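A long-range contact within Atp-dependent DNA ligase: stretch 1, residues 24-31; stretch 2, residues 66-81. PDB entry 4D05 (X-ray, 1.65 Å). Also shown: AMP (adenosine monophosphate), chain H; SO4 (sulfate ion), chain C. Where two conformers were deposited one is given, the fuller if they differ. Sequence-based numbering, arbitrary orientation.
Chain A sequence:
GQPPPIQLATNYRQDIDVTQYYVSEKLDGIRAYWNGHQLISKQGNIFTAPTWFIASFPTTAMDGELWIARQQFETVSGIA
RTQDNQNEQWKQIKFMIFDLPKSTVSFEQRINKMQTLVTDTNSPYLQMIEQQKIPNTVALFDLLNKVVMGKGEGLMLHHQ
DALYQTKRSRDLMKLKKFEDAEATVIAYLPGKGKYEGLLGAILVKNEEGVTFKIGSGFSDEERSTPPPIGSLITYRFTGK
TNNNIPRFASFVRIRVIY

Stretch 1 (24-31) SEKLDGIR
Stretch 2 66-81: LWIARQQFETVSGIAR

Ser24 and Glu25 of stretch 1 are extended, in a strand that starts earlier in the chain. Leu27 to Gly29 form a loop, and a second strand begins at Ile30 (phi/psi -114/120). Gly29 sits just before it at -132/-153, and its N makes a weak hydrogen bond to Leu27 O (3.3 Å).

Stretch 2 enters as a strand at Leu66 (-74/125) and Trp67 (-158/145). A type II turn spans Ala69 to Gln72, with Arg70 at -58/146 and Gln71 at 58/37. Gln72 takes the N-cap position, and a helix begins at Phe73. Its first turn is fixed by Val76 N to Gln72 O (3.1 Å) and Ser77 N to Phe73 O (2.9 Å).

The strands meet antiparallel. Ile30 pairs with Leu66, CA to CA 5.1 Å, through two hydrogen bonds: Ile30 N to Leu66 O (3.0 Å) and Leu66 N to Ile30 O (2.7 Å). Gly29 lies across from Trp67, CA to CA 4.8 Å. Gly29 has no side chain, and an ideal CB there would lie 2.2 Å from Leu66 O, a clash. Gly29 CA makes a CA-H...O contact with Leu66 O at 3.3 Å.

Ile30 (chi1 m, chi2 m) and Leu66 (m, t) share one sheet face, CB to CB 4.4 Å. Ile30 also packs against the helix. Its CD1 is 3.8 Å from Phe73 CE1, its CG1 is 3.9 Å from Ser77 CA, and its CG2 is 4.4 Å from Ala80 CB. Phe73 (chi1 t, chi2 78°) turns its ring edge to the backbone, with CE1 3.4 Å from Gly29 O.

Trp67 (chi1 t, chi2 85°) points toward stretch 1. Leu27 (m, t) lays its CB over the five-membered ring of Trp67, 4.0 Å from the centroid, a CH-pi contact. Water 2 accepts from Trp67 NE1 (3.0 Å) and Asp28 N (2.9 Å). The oxygen of water 1 lies 2.7 Å from Asp28 O and 2.8 Å from Ala69 O, between the loop and the turn, and it accepts from Gln72 N at 3.2 Å.

A salt bridge joins Glu25 (t, t) to Arg70 (m, t, t). Arg70 NE donates to Glu25 OE2 (2.8 Å) and Arg70 NH2 to Glu25 OE1 (2.9 Å). The carboxylate thus meets the guanidinium edge with two hydrogen bonds.

The Lys26 side chain stays out of reach of stretch 2. Its NZ is bonded covalently to AMP P (1.9 Å), the adenylated lysine expected of an ATP-dependent ligase.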

# COMPACT_ATOMS: atom_id res chain seq x y z
N SER A 24 9.46 -6.67 -2.71
CA SER A 24 9.23 -7.00 -1.32
C SER A 24 7.73 -7.01 -1.06
O SER A 24 6.94 -6.51 -1.85
CB SER A 24 9.91 -5.93 -0.42
OG SER A 24 9.36 -4.65 -0.67
N GLU A 25 7.34 -7.62 0.04
CA GLU A 25 5.92 -7.63 0.45
C GLU A 25 5.51 -6.28 1.02
O GLU A 25 6.16 -5.72 1.91
CB GLU A 25 5.69 -8.72 1.49
CG GLU A 25 4.20 -8.87 1.88
CD GLU A 25 3.90 -10.04 2.77
OE1 GLU A 25 4.71 -11.00 2.78
OE2 GLU A 25 2.85 -10.01 3.48
N LYS A 26 4.41 -5.75 0.50
CA LYS A 26 3.81 -4.53 1.03
C LYS A 26 3.16 -4.89 2.38
O LYS A 26 2.25 -5.71 2.43
CB LYS A 26 2.75 -4.05 0.04
CG LYS A 26 2.12 -2.70 0.33
CD LYS A 26 1.13 -2.40 -0.81
CE LYS A 26 0.68 -0.92 -0.80
NZ LYS A 26 -0.16 -0.80 0.39
N LEU A 27 3.63 -4.29 3.47
CA LEU A 27 3.12 -4.65 4.80
C LEU A 27 2.10 -3.62 5.27
O LEU A 27 2.29 -2.42 5.09
CB LEU A 27 4.27 -4.70 5.82
CG LEU A 27 5.41 -5.64 5.51
CD1 LEU A 27 6.40 -5.71 6.68
CD2 LEU A 27 4.88 -7.03 5.16
N ASP A 28 1.02 -4.10 5.86
CA ASP A 28 -0.05 -3.24 6.37
C ASP A 28 0.23 -2.99 7.85
O ASP A 28 -0.31 -3.66 8.73
CB ASP A 28 -1.39 -3.93 6.21
CG ASP A 28 -2.57 -3.00 6.44
OD1 ASP A 28 -2.46 -1.76 6.38
OD2 ASP A 28 -3.67 -3.54 6.61
N GLY A 29 1.09 -2.02 8.09
CA GLY A 29 1.44 -1.61 9.45
C GLY A 29 1.38 -0.12 9.62
O GLY A 29 0.63 0.58 8.93
N ILE A 30 2.17 0.38 10.57
CA ILE A 30 2.27 1.80 10.83
C ILE A 30 3.68 2.24 10.47
O ILE A 30 4.65 1.72 11.03
CB ILE A 30 1.99 2.10 12.32
CG1 ILE A 30 0.52 1.84 12.65
CG2 ILE A 30 2.34 3.54 12.66
CD1 ILE A 30 -0.45 2.78 11.95
N ARG A 31 3.79 3.17 9.52
CA ARG A 31 5.10 3.61 9.10
C ARG A 31 5.80 4.35 10.23
O ARG A 31 5.18 5.12 10.95
CB ARG A 31 4.98 4.54 7.91
CG ARG A 31 6.34 4.81 7.28
CD ARG A 31 6.25 5.59 6.00
NE ARG A 31 7.58 5.84 5.48
CZ ARG A 31 7.89 5.91 4.20
NH1 ARG A 31 6.97 5.79 3.28
NH2 ARG A 31 9.13 6.12 3.85
N LEU A 66 6.14 -0.53 11.53
CA LEU A 66 5.84 -1.24 12.77
C LEU A 66 4.76 -2.25 12.40
O LEU A 66 3.69 -1.87 11.87
CB LEU A 66 5.37 -0.28 13.85
CG LEU A 66 6.37 0.81 14.22
CD1 LEU A 66 5.75 1.85 15.13
CD2 LEU A 66 7.59 0.21 14.90
N TRP A 67 5.01 -3.52 12.67
CA TRP A 67 4.14 -4.57 12.16
C TRP A 67 4.29 -5.82 13.01
O TRP A 67 5.38 -6.13 13.54
CB TRP A 67 4.58 -4.85 10.74
CG TRP A 67 3.85 -5.89 9.91
CD1 TRP A 67 2.70 -5.71 9.17
CD2 TRP A 67 4.30 -7.22 9.63
NE1 TRP A 67 2.42 -6.88 8.45
CE2 TRP A 67 3.40 -7.80 8.71
CE3 TRP A 67 5.39 -7.97 10.05
CZ2 TRP A 67 3.55 -9.11 8.24
CZ3 TRP A 67 5.53 -9.27 9.57
CH2 TRP A 67 4.63 -9.81 8.67
N ILE A 68 3.18 -6.52 13.17
CA ILE A 68 3.17 -7.76 13.95
C ILE A 68 3.09 -8.97 13.06
O ILE A 68 3.92 -9.89 13.17
CB ILE A 68 1.99 -7.76 14.93
CG1 ILE A 68 2.19 -6.64 15.96
CG2 ILE A 68 1.86 -9.11 15.65
CD1 ILE A 68 0.98 -6.35 16.82
N ALA A 69 2.09 -8.99 12.20
CA ALA A 69 1.87 -10.11 11.26
C ALA A 69 0.86 -9.67 10.23
O ALA A 69 0.24 -8.64 10.37
CB ALA A 69 1.31 -11.29 12.05
N ARG A 70 0.65 -10.48 9.18
CA ARG A 70 -0.40 -10.18 8.27
C ARG A 70 -1.72 -10.15 9.05
O ARG A 70 -1.92 -10.91 10.01
CB ARG A 70 -0.48 -11.28 7.20
CG ARG A 70 0.72 -11.32 6.30
CD ARG A 70 0.67 -12.52 5.33
NE ARG A 70 1.71 -12.44 4.31
CZ ARG A 70 1.97 -13.43 3.46
NH1 ARG A 70 1.25 -14.55 3.49
NH2 ARG A 70 2.95 -13.31 2.57
N GLN A 71 -2.60 -9.27 8.61
CA GLN A 71 -3.96 -9.14 9.16
C GLN A 71 -3.96 -8.84 10.64
O GLN A 71 -4.81 -9.34 11.37
CB GLN A 71 -4.80 -10.39 8.87
CG GLN A 71 -4.99 -10.70 7.41
CD GLN A 71 -5.72 -9.62 6.66
OE1 GLN A 71 -6.78 -9.15 7.08
NE2 GLN A 71 -5.17 -9.21 5.53
N GLN A 72 -2.98 -8.03 11.07
CA GLN A 72 -2.97 -7.51 12.45
C GLN A 72 -2.77 -6.01 12.47
O GLN A 72 -2.11 -5.46 13.37
CB GLN A 72 -1.91 -8.19 13.30
CG GLN A 72 -2.21 -9.64 13.57
CD GLN A 72 -3.33 -9.79 14.53
OE1 GLN A 72 -4.32 -10.46 14.25
NE2 GLN A 72 -3.20 -9.17 15.67
N PHE A 73 -3.35 -5.35 11.48
CA PHE A 73 -3.20 -3.91 11.43
C PHE A 73 -3.84 -3.19 12.63
O PHE A 73 -3.21 -2.32 13.23
CB PHE A 73 -3.76 -3.30 10.14
CG PHE A 73 -3.76 -1.83 10.17
CD1 PHE A 73 -2.60 -1.11 9.97
CD2 PHE A 73 -4.91 -1.14 10.54
CE1 PHE A 73 -2.58 0.28 10.07
CE2 PHE A 73 -4.90 0.23 10.65
CZ PHE A 73 -3.74 0.94 10.42
N GLU A 74 -5.11 -3.44 12.91
CA GLU A 74 -5.73 -2.70 14.01
C GLU A 74 -4.98 -2.94 15.32
O GLU A 74 -4.90 -2.05 16.16
CB GLU A 74 -7.23 -3.00 14.15
CG GLU A 74 -8.05 -2.54 12.96
CD GLU A 74 -8.01 -1.03 12.65
OE1 GLU A 74 -7.75 -0.21 13.54
OE2 GLU A 74 -8.30 -0.66 11.49
N THR A 75 -4.47 -4.14 15.52
CA THR A 75 -3.70 -4.41 16.73
C THR A 75 -2.46 -3.54 16.82
O THR A 75 -2.23 -2.86 17.82
CB THR A 75 -3.31 -5.85 16.82
OG1 THR A 75 -4.50 -6.65 16.82
CG2 THR A 75 -2.52 -6.08 18.10
N VAL A 76 -1.64 -3.54 15.75
CA VAL A 76 -0.42 -2.73 15.81
C VAL A 76 -0.71 -1.23 15.88
O VAL A 76 -0.05 -0.50 16.62
CB VAL A 76 0.59 -3.09 14.67
CG1 VAL A 76 0.14 -2.60 13.32
CG2 VAL A 76 1.97 -2.54 15.02
N SER A 77 -1.72 -0.77 15.16
CA SER A 77 -2.13 0.62 15.19
C SER A 77 -2.59 1.02 16.59
O SER A 77 -2.23 2.08 17.09
CB SER A 77 -3.28 0.85 14.18
OG SER A 77 -3.66 2.23 14.14
N GLY A 78 -3.35 0.15 17.25
CA GLY A 78 -3.82 0.44 18.60
C GLY A 78 -2.69 0.56 19.61
O GLY A 78 -2.72 1.37 20.52
N ILE A 79 -1.67 -0.27 19.46
CA ILE A 79 -0.52 -0.16 20.35
C ILE A 79 0.26 1.13 20.04
O ILE A 79 0.64 1.87 20.94
CB ILE A 79 0.39 -1.40 20.19
CG1 ILE A 79 -0.33 -2.67 20.64
CG2 ILE A 79 1.68 -1.21 20.98
CD1 ILE A 79 0.36 -3.95 20.15
N ALA A 80 0.55 1.36 18.77
CA ALA A 80 1.38 2.49 18.39
C ALA A 80 0.76 3.83 18.76
O ALA A 80 1.51 4.77 19.03
CB ALA A 80 1.73 2.39 16.86
N ARG A 81 -0.58 3.90 18.82
CA ARG A 81 -1.35 5.09 19.22
C ARG A 81 -1.32 5.31 20.72
O ARG A 81 -1.69 6.38 21.19
CB ARG A 81 -2.89 4.91 18.95
CG ARG A 81 -3.39 4.99 17.61
CD ARG A 81 -4.90 5.30 17.66
NE ARG A 81 -5.79 4.24 18.15
CZ ARG A 81 -6.10 3.15 17.45
NH1 ARG A 81 -5.57 2.94 16.25
NH2 ARG A 81 -6.96 2.25 17.92
P AMP H . -0.25 1.12 0.69
O1P AMP H . -0.89 1.82 -0.47
O2P AMP H . -0.86 1.04 2.08
O5' AMP H . 1.25 1.63 0.75
C5' AMP H . 2.05 0.97 1.70
C4' AMP H . 2.80 2.04 2.44
O4' AMP H . 3.67 1.48 3.39
C3' AMP H . 3.61 2.79 1.44
O3' AMP H . 3.42 4.17 1.79
C2' AMP H . 5.01 2.33 1.67
O2' AMP H . 5.70 3.57 1.51
C1' AMP H . 5.04 1.61 3.06
N9 AMP H . 5.51 0.18 2.93
C8 AMP H . 4.96 -0.97 3.39
N7 AMP H . 5.67 -2.07 3.03
C5 AMP H . 6.74 -1.59 2.36
C6 AMP H . 7.87 -2.19 1.66
N6 AMP H . 8.03 -3.52 1.65
N1 AMP H . 8.74 -1.34 1.09
C2 AMP H . 8.56 -0.01 1.05
N3 AMP H . 7.56 0.61 1.64
C4 AMP H . 6.63 -0.12 2.30
S SO4 C . -6.74 -6.00 10.14
O1 SO4 C . -7.56 -7.25 10.13
O2 SO4 C . -5.38 -6.28 9.60
O3 SO4 C . -7.45 -5.04 9.28
O4 SO4 C . -6.75 -5.46 11.52
O HOH W 1 -0.82 -6.09 9.82
O HOH W 2 0.50 -6.92 6.16